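Long-range contact in 450aa long hypothetical fmu protein (Pyrococcus horikoshii, PDB 2YXL), which probably methylates cytosine in RNA at carbon 5, using S-adenosylmethionine as methyl donor: residues P409-D421 with R435-K448. Residues are numbered along the deposited sequence; the frame is centred on the assembly and turned at random.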
loop_
_atom_site.group_PDB
_atom_site.type_symbol
_atom_site.label_atom_id
_atom_site.label_comp_id
_atom_site.label_asym_id
_atom_site.label_seq_id
_atom_site.Cartn_x
_atom_site.Cartn_y
_atom_site.Cartn_z
ATOM N N PRO A 409 -18.564 1.562 -27.689
ATOM C CA PRO A 409 -19.419 0.494 -28.181
ATOM C C PRO A 409 -19.344 -0.894 -27.515
ATOM O O PRO A 409 -18.430 -1.680 -27.773
ATOM C CB PRO A 409 -19.107 0.508 -29.674
ATOM C CG PRO A 409 -19.103 2.094 -29.947
ATOM C CD PRO A 409 -18.791 2.751 -28.526
ATOM N N GLU A 410 -20.311 -1.157 -26.637
ATOM C CA GLU A 410 -21.257 -0.112 -26.248
ATOM C C GLU A 410 -21.467 0.005 -24.740
ATOM O O GLU A 410 -22.378 -0.603 -24.171
ATOM C CB GLU A 410 -22.597 -0.229 -26.981
ATOM C CG GLU A 410 -23.119 1.116 -27.511
ATOM C CD GLU A 410 -22.701 2.309 -26.650
ATOM O OE1 GLU A 410 -21.794 3.061 -27.070
ATOM O OE2 GLU A 410 -23.270 2.486 -25.550
ATOM N N PHE A 411 -20.611 0.809 -24.116
ATOM C CA PHE A 411 -20.742 1.162 -22.712
ATOM C C PHE A 411 -21.041 2.649 -22.570
ATOM O O PHE A 411 -20.789 3.434 -23.489
ATOM C CB PHE A 411 -19.457 0.819 -21.952
ATOM C CG PHE A 411 -19.301 -0.643 -21.650
ATOM C CD1 PHE A 411 -18.819 -1.522 -22.616
ATOM C CD2 PHE A 411 -19.627 -1.142 -20.392
ATOM C CE1 PHE A 411 -18.672 -2.877 -22.337
ATOM C CE2 PHE A 411 -19.481 -2.495 -20.101
ATOM C CZ PHE A 411 -19.001 -3.364 -21.075
ATOM N N LYS A 412 -21.599 3.023 -21.421
ATOM C CA LYS A 412 -21.727 4.430 -21.047
ATOM C C LYS A 412 -21.441 4.633 -19.558
ATOM O O LYS A 412 -21.633 3.724 -18.743
ATOM C CB LYS A 412 -23.084 5.015 -21.471
ATOM C CG LYS A 412 -24.318 4.298 -20.946
ATOM C CD LYS A 412 -24.906 5.017 -19.746
ATOM C CE LYS A 412 -26.366 4.648 -19.547
ATOM N NZ LYS A 412 -26.931 5.338 -18.356
ATOM N N LEU A 413 -20.971 5.828 -19.221
ATOM C CA LEU A 413 -20.546 6.149 -17.867
ATOM C C LEU A 413 -21.744 6.429 -16.958
ATOM O O LEU A 413 -22.559 7.316 -17.241
ATOM C CB LEU A 413 -19.586 7.344 -17.900
ATOM C CG LEU A 413 -18.633 7.611 -16.734
ATOM C CD1 LEU A 413 -17.707 6.431 -16.474
ATOM C CD2 LEU A 413 -17.824 8.861 -17.026
ATOM N N VAL A 414 -21.856 5.649 -15.882
ATOM C CA VAL A 414 -22.899 5.850 -14.873
ATOM C C VAL A 414 -22.364 6.847 -13.846
ATOM O O VAL A 414 -21.382 6.556 -13.162
ATOM C CB VAL A 414 -23.302 4.525 -14.167
ATOM C CG1 VAL A 414 -24.477 4.750 -13.220
ATOM C CG2 VAL A 414 -23.640 3.443 -15.181
ATOM N N PRO A 415 -23.008 8.029 -13.742
ATOM C CA PRO A 415 -22.517 9.125 -12.901
ATOM C C PRO A 415 -22.346 8.718 -11.440
ATOM O O PRO A 415 -23.203 8.028 -10.883
ATOM C CB PRO A 415 -23.612 10.191 -13.035
ATOM C CG PRO A 415 -24.290 9.879 -14.318
ATOM C CD PRO A 415 -24.264 8.389 -14.424
ATOM N N LEU A 416 -21.234 9.142 -10.844
ATOM C CA LEU A 416 -20.907 8.845 -9.452
ATOM C C LEU A 416 -20.729 10.128 -8.650
ATOM O O LEU A 416 -20.081 11.069 -9.115
ATOM C CB LEU A 416 -19.621 8.010 -9.381
ATOM C CG LEU A 416 -19.667 6.485 -9.196
ATOM C CD1 LEU A 416 -20.844 5.819 -9.895
ATOM C CD2 LEU A 416 -18.359 5.868 -9.657
ATOM N N LYS A 417 -21.305 10.168 -7.447
ATOM C CA LYS A 417 -21.129 11.316 -6.552
ATOM C C LYS A 417 -20.636 10.919 -5.155
ATOM O O LYS A 417 -19.657 11.479 -4.662
ATOM C CB LYS A 417 -22.408 12.158 -6.467
ATOM C CG LYS A 417 -22.165 13.678 -6.469
ATOM C CD LYS A 417 -22.035 14.294 -5.063
ATOM C CE LYS A 417 -20.586 14.402 -4.571
ATOM N NZ LYS A 417 -19.704 15.270 -5.414
ATOM N N SER A 418 -21.298 9.952 -4.528
ATOM C CA SER A 418 -20.945 9.551 -3.165
ATOM C C SER A 418 -19.844 8.497 -3.103
ATOM O O SER A 418 -19.807 7.595 -3.936
ATOM C CB SER A 418 -22.179 9.064 -2.412
ATOM O OG SER A 418 -22.964 10.164 -2.005
ATOM N N PRO A 419 -18.959 8.588 -2.090
ATOM C CA PRO A 419 -18.901 9.640 -1.079
ATOM C C PRO A 419 -17.794 10.675 -1.308
ATOM O O PRO A 419 -17.617 11.581 -0.491
ATOM C CB PRO A 419 -18.613 8.844 0.195
ATOM C CG PRO A 419 -17.845 7.594 -0.293
ATOM C CD PRO A 419 -17.966 7.539 -1.803
ATOM N N TYR A 420 -17.061 10.547 -2.409
ATOM C CA TYR A 420 -15.891 11.389 -2.640
ATOM C C TYR A 420 -16.139 12.505 -3.656
ATOM O O TYR A 420 -17.252 13.015 -3.766
ATOM C CB TYR A 420 -14.670 10.536 -3.012
ATOM C CG TYR A 420 -14.331 9.466 -1.993
ATOM C CD1 TYR A 420 -14.482 8.112 -2.300
ATOM C CD2 TYR A 420 -13.866 9.804 -0.716
ATOM C CE1 TYR A 420 -14.173 7.120 -1.369
ATOM C CE2 TYR A 420 -13.556 8.821 0.222
ATOM C CZ TYR A 420 -13.710 7.481 -0.112
ATOM O OH TYR A 420 -13.406 6.501 0.805
ATOM N N ASP A 421 -15.093 12.880 -4.389
ATOM C CA ASP A 421 -15.133 14.043 -5.270
ATOM C C ASP A 421 -15.169 13.673 -6.756
ATOM O O ASP A 421 -14.891 12.529 -7.114
ATOM C CB ASP A 421 -13.942 14.957 -4.962
ATOM C CG ASP A 421 -14.078 15.660 -3.620
ATOM O OD1 ASP A 421 -15.105 15.464 -2.928
ATOM O OD2 ASP A 421 -13.155 16.413 -3.256
ATOM N N ARG A 435 -7.884 15.398 1.157
ATOM C CA ARG A 435 -9.304 15.754 1.248
ATOM C C ARG A 435 -10.111 14.766 2.088
ATOM O O ARG A 435 -11.057 15.161 2.764
ATOM C CB ARG A 435 -9.941 15.858 -0.143
ATOM C CG ARG A 435 -9.366 16.935 -1.046
ATOM C CD ARG A 435 -10.179 17.037 -2.324
ATOM N NE ARG A 435 -9.406 17.575 -3.443
ATOM C CZ ARG A 435 -9.811 17.573 -4.713
ATOM N NH1 ARG A 435 -10.986 17.051 -5.048
ATOM N NH2 ARG A 435 -9.031 18.089 -5.656
ATOM N N HIS A 436 -9.741 13.488 2.045
ATOM C CA HIS A 436 -10.614 12.435 2.575
ATOM C C HIS A 436 -9.995 11.511 3.622
ATOM O O HIS A 436 -10.694 10.673 4.187
ATOM C CB HIS A 436 -11.189 11.596 1.429
ATOM C CG HIS A 436 -11.871 12.402 0.368
ATOM N ND1 HIS A 436 -11.378 12.512 -0.915
ATOM C CD2 HIS A 436 -13.007 13.137 0.399
ATOM C CE1 HIS A 436 -12.185 13.276 -1.630
ATOM N NE2 HIS A 436 -13.180 13.669 -0.855
ATOM N N SER A 437 -8.698 11.661 3.877
ATOM C CA SER A 437 -7.976 10.806 4.834
ATOM C C SER A 437 -8.068 9.310 4.503
ATOM O O SER A 437 -8.180 8.461 5.391
ATOM C CB SER A 437 -8.428 11.077 6.273
ATOM O OG SER A 437 -8.071 12.388 6.664
ATOM N N THR A 438 -8.038 9.013 3.211
ATOM C CA THR A 438 -7.894 7.650 2.712
ATOM C C THR A 438 -6.871 7.721 1.578
ATOM O O THR A 438 -6.400 8.809 1.251
ATOM C CB THR A 438 -9.260 7.053 2.263
ATOM O OG1 THR A 438 -9.123 5.648 2.018
ATOM C CG2 THR A 438 -9.810 7.754 1.015
ATOM N N ILE A 439 -6.508 6.579 1.000
ATOM C CA ILE A 439 -5.579 6.548 -0.141
ATOM C C ILE A 439 -6.154 7.235 -1.384
ATOM O O ILE A 439 -7.372 7.327 -1.542
ATOM C CB ILE A 439 -5.172 5.100 -0.512
ATOM C CG1 ILE A 439 -6.418 4.220 -0.719
ATOM C CG2 ILE A 439 -4.227 4.524 0.550
ATOM C CD1 ILE A 439 -6.148 2.884 -1.392
ATOM N N GLY A 440 -5.270 7.726 -2.253
ATOM C CA GLY A 440 -5.669 8.234 -3.569
ATOM C C GLY A 440 -6.307 7.114 -4.372
ATOM O O GLY A 440 -5.751 6.021 -4.471
ATOM N N PHE A 441 -7.478 7.376 -4.937
ATOM C CA PHE A 441 -8.257 6.325 -5.583
ATOM C C PHE A 441 -9.069 6.865 -6.755
ATOM O O PHE A 441 -9.359 8.063 -6.821
ATOM C CB PHE A 441 -9.190 5.682 -4.558
ATOM C CG PHE A 441 -9.342 4.196 -4.709
ATOM C CD1 PHE A 441 -10.461 3.658 -5.335
ATOM C CD2 PHE A 441 -8.376 3.332 -4.207
ATOM C CE1 PHE A 441 -10.616 2.283 -5.464
ATOM C CE2 PHE A 441 -8.518 1.951 -4.330
ATOM C CZ PHE A 441 -9.642 1.426 -4.963
ATOM N N PHE A 442 -9.428 5.974 -7.677
ATOM C CA PHE A 442 -10.206 6.344 -8.851
ATOM C C PHE A 442 -11.313 5.334 -9.105
ATOM O O PHE A 442 -11.110 4.131 -8.950
ATOM C CB PHE A 442 -9.298 6.461 -10.074
ATOM C CG PHE A 442 -10.022 6.852 -11.335
ATOM C CD1 PHE A 442 -10.427 8.170 -11.542
ATOM C CD2 PHE A 442 -10.292 5.904 -12.318
ATOM C CE1 PHE A 442 -11.087 8.535 -12.700
ATOM C CE2 PHE A 442 -10.954 6.260 -13.485
ATOM C CZ PHE A 442 -11.354 7.579 -13.675
ATOM N N TYR A 443 -12.481 5.845 -9.494
ATOM C CA TYR A 443 -13.666 5.029 -9.749
ATOM C C TYR A 443 -14.274 5.378 -11.105
ATOM O O TYR A 443 -14.457 6.559 -11.427
ATOM C CB TYR A 443 -14.734 5.262 -8.669
ATOM C CG TYR A 443 -14.258 5.142 -7.240
ATOM C CD1 TYR A 443 -13.563 6.184 -6.629
ATOM C CD2 TYR A 443 -14.533 3.998 -6.487
ATOM C CE1 TYR A 443 -13.131 6.086 -5.321
ATOM C CE2 TYR A 443 -14.108 3.889 -5.170
ATOM C CZ TYR A 443 -13.408 4.940 -4.595
ATOM O OH TYR A 443 -12.971 4.855 -3.298
ATOM N N ALA A 444 -14.598 4.352 -11.889
ATOM C CA ALA A 444 -15.334 4.536 -13.136
ATOM C C ALA A 444 -16.358 3.425 -13.299
ATOM O O ALA A 444 -15.996 2.264 -13.505
ATOM C CB ALA A 444 -14.391 4.568 -14.315
ATOM N N LEU A 445 -17.635 3.785 -13.187
ATOM C CA LEU A 445 -18.718 2.822 -13.325
ATOM C C LEU A 445 -19.298 2.870 -14.737
ATOM O O LEU A 445 -19.638 3.937 -15.254
ATOM C CB LEU A 445 -19.805 3.047 -12.264
ATOM C CG LEU A 445 -20.883 1.966 -12.095
ATOM C CD1 LEU A 445 -20.293 0.634 -11.622
ATOM C CD2 LEU A 445 -21.977 2.433 -11.141
ATOM N N LEU A 446 -19.403 1.693 -15.344
ATOM C CA LEU A 446 -19.770 1.560 -16.745
ATOM C C LEU A 446 -20.861 0.512 -16.888
ATOM O O LEU A 446 -20.854 -0.492 -16.179
ATOM C CB LEU A 446 -18.540 1.143 -17.563
ATOM C CG LEU A 446 -17.262 1.967 -17.350
ATOM C CD1 LEU A 446 -16.004 1.109 -17.447
ATOM C CD2 LEU A 446 -17.209 3.147 -18.312
ATOM N N GLU A 447 -21.805 0.752 -17.792
ATOM C CA GLU A 447 -22.788 -0.269 -18.144
ATOM C C GLU A 447 -23.041 -0.308 -19.646
ATOM O O GLU A 447 -22.904 0.708 -20.334
ATOM C CB GLU A 447 -24.099 -0.095 -17.359
ATOM C CG GLU A 447 -25.048 0.998 -17.847
ATOM C CD GLU A 447 -26.479 0.798 -17.356
ATOM O OE1 GLU A 447 -27.409 1.348 -17.986
ATOM O OE2 GLU A 447 -26.681 0.087 -16.347
ATOM N N LYS A 448 -23.393 -1.490 -20.146
ATOM C CA LYS A 448 -23.783 -1.647 -21.540
ATOM C C LYS A 448 -25.170 -1.063 -21.766
ATOM O O LYS A 448 -25.389 -0.319 -22.719
ATOM C CB LYS A 448 -23.754 -3.117 -21.958
ATOM C CG LYS A 448 -22.368 -3.685 -22.176
ATOM C CD LYS A 448 -22.442 -5.024 -22.893
ATOM C CE LYS A 448 -21.059 -5.525 -23.273
ATOM N NZ LYS A 448 -21.123 -6.812 -24.017
#
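Tyr420 is wedged between His436 and Tyr443, and this is the tightly packed end of the contact. Its ring edge meets the imidazole face in a T-shaped stack, planes at 67°, with CD2 of Tyr420 3.5 Å from CG of His436; CB of Arg435 lies over the other imidazole face. Toward Tyr443 the rings are nearly parallel but barely overlap, and CE1 of Tyr420 meets the Tyr443 hydroxyl. With CG of Tyr420 anti to its carbonyl carbon (chi1 -56°), the phenol runs in beside CG2 of Thr438, and its OH bonds to Glu246, while Tyr443 OH and Thr438 OG1 are held by the backbone of Ala247. An alanine in place of Tyr420 would be likely to open a gap between His436 and Tyr443 and leave Glu246 without its phenol partner. At the imidazole edge NE2 of His436 gives a weak bond to OD1 of Asp421, while ND1 is held by the Trp432 backbone. The other carboxylate oxygen, OD2 of Asp421, takes NH1 of Arg435 at 2.9 Å on its anti lone pair, a salt bridge near the guanidinium plane.

Further along, Leu416 drops CD1 onto CD2 of Leu445 and CD2 onto CB of Tyr443, and Val414 N bonds to Leu445 O (2.9 Å). Lys412 and Glu447 exchange two backbone bonds. CG of Lys448 sits over one face of the Phe411 ring, 3.7 Å from its centroid. The looser, solvent-facing side bears Lys412 and Glu447: they run side by side, yet NZ of Lys412 stays 4.0 Å from OE1 of Glu447, beyond a salt bridge. This is the edge of the Rossmann-like class I methyltransferase sheet, where antiparallel strand 441-447 lies between 383-389 and the outer 412-413.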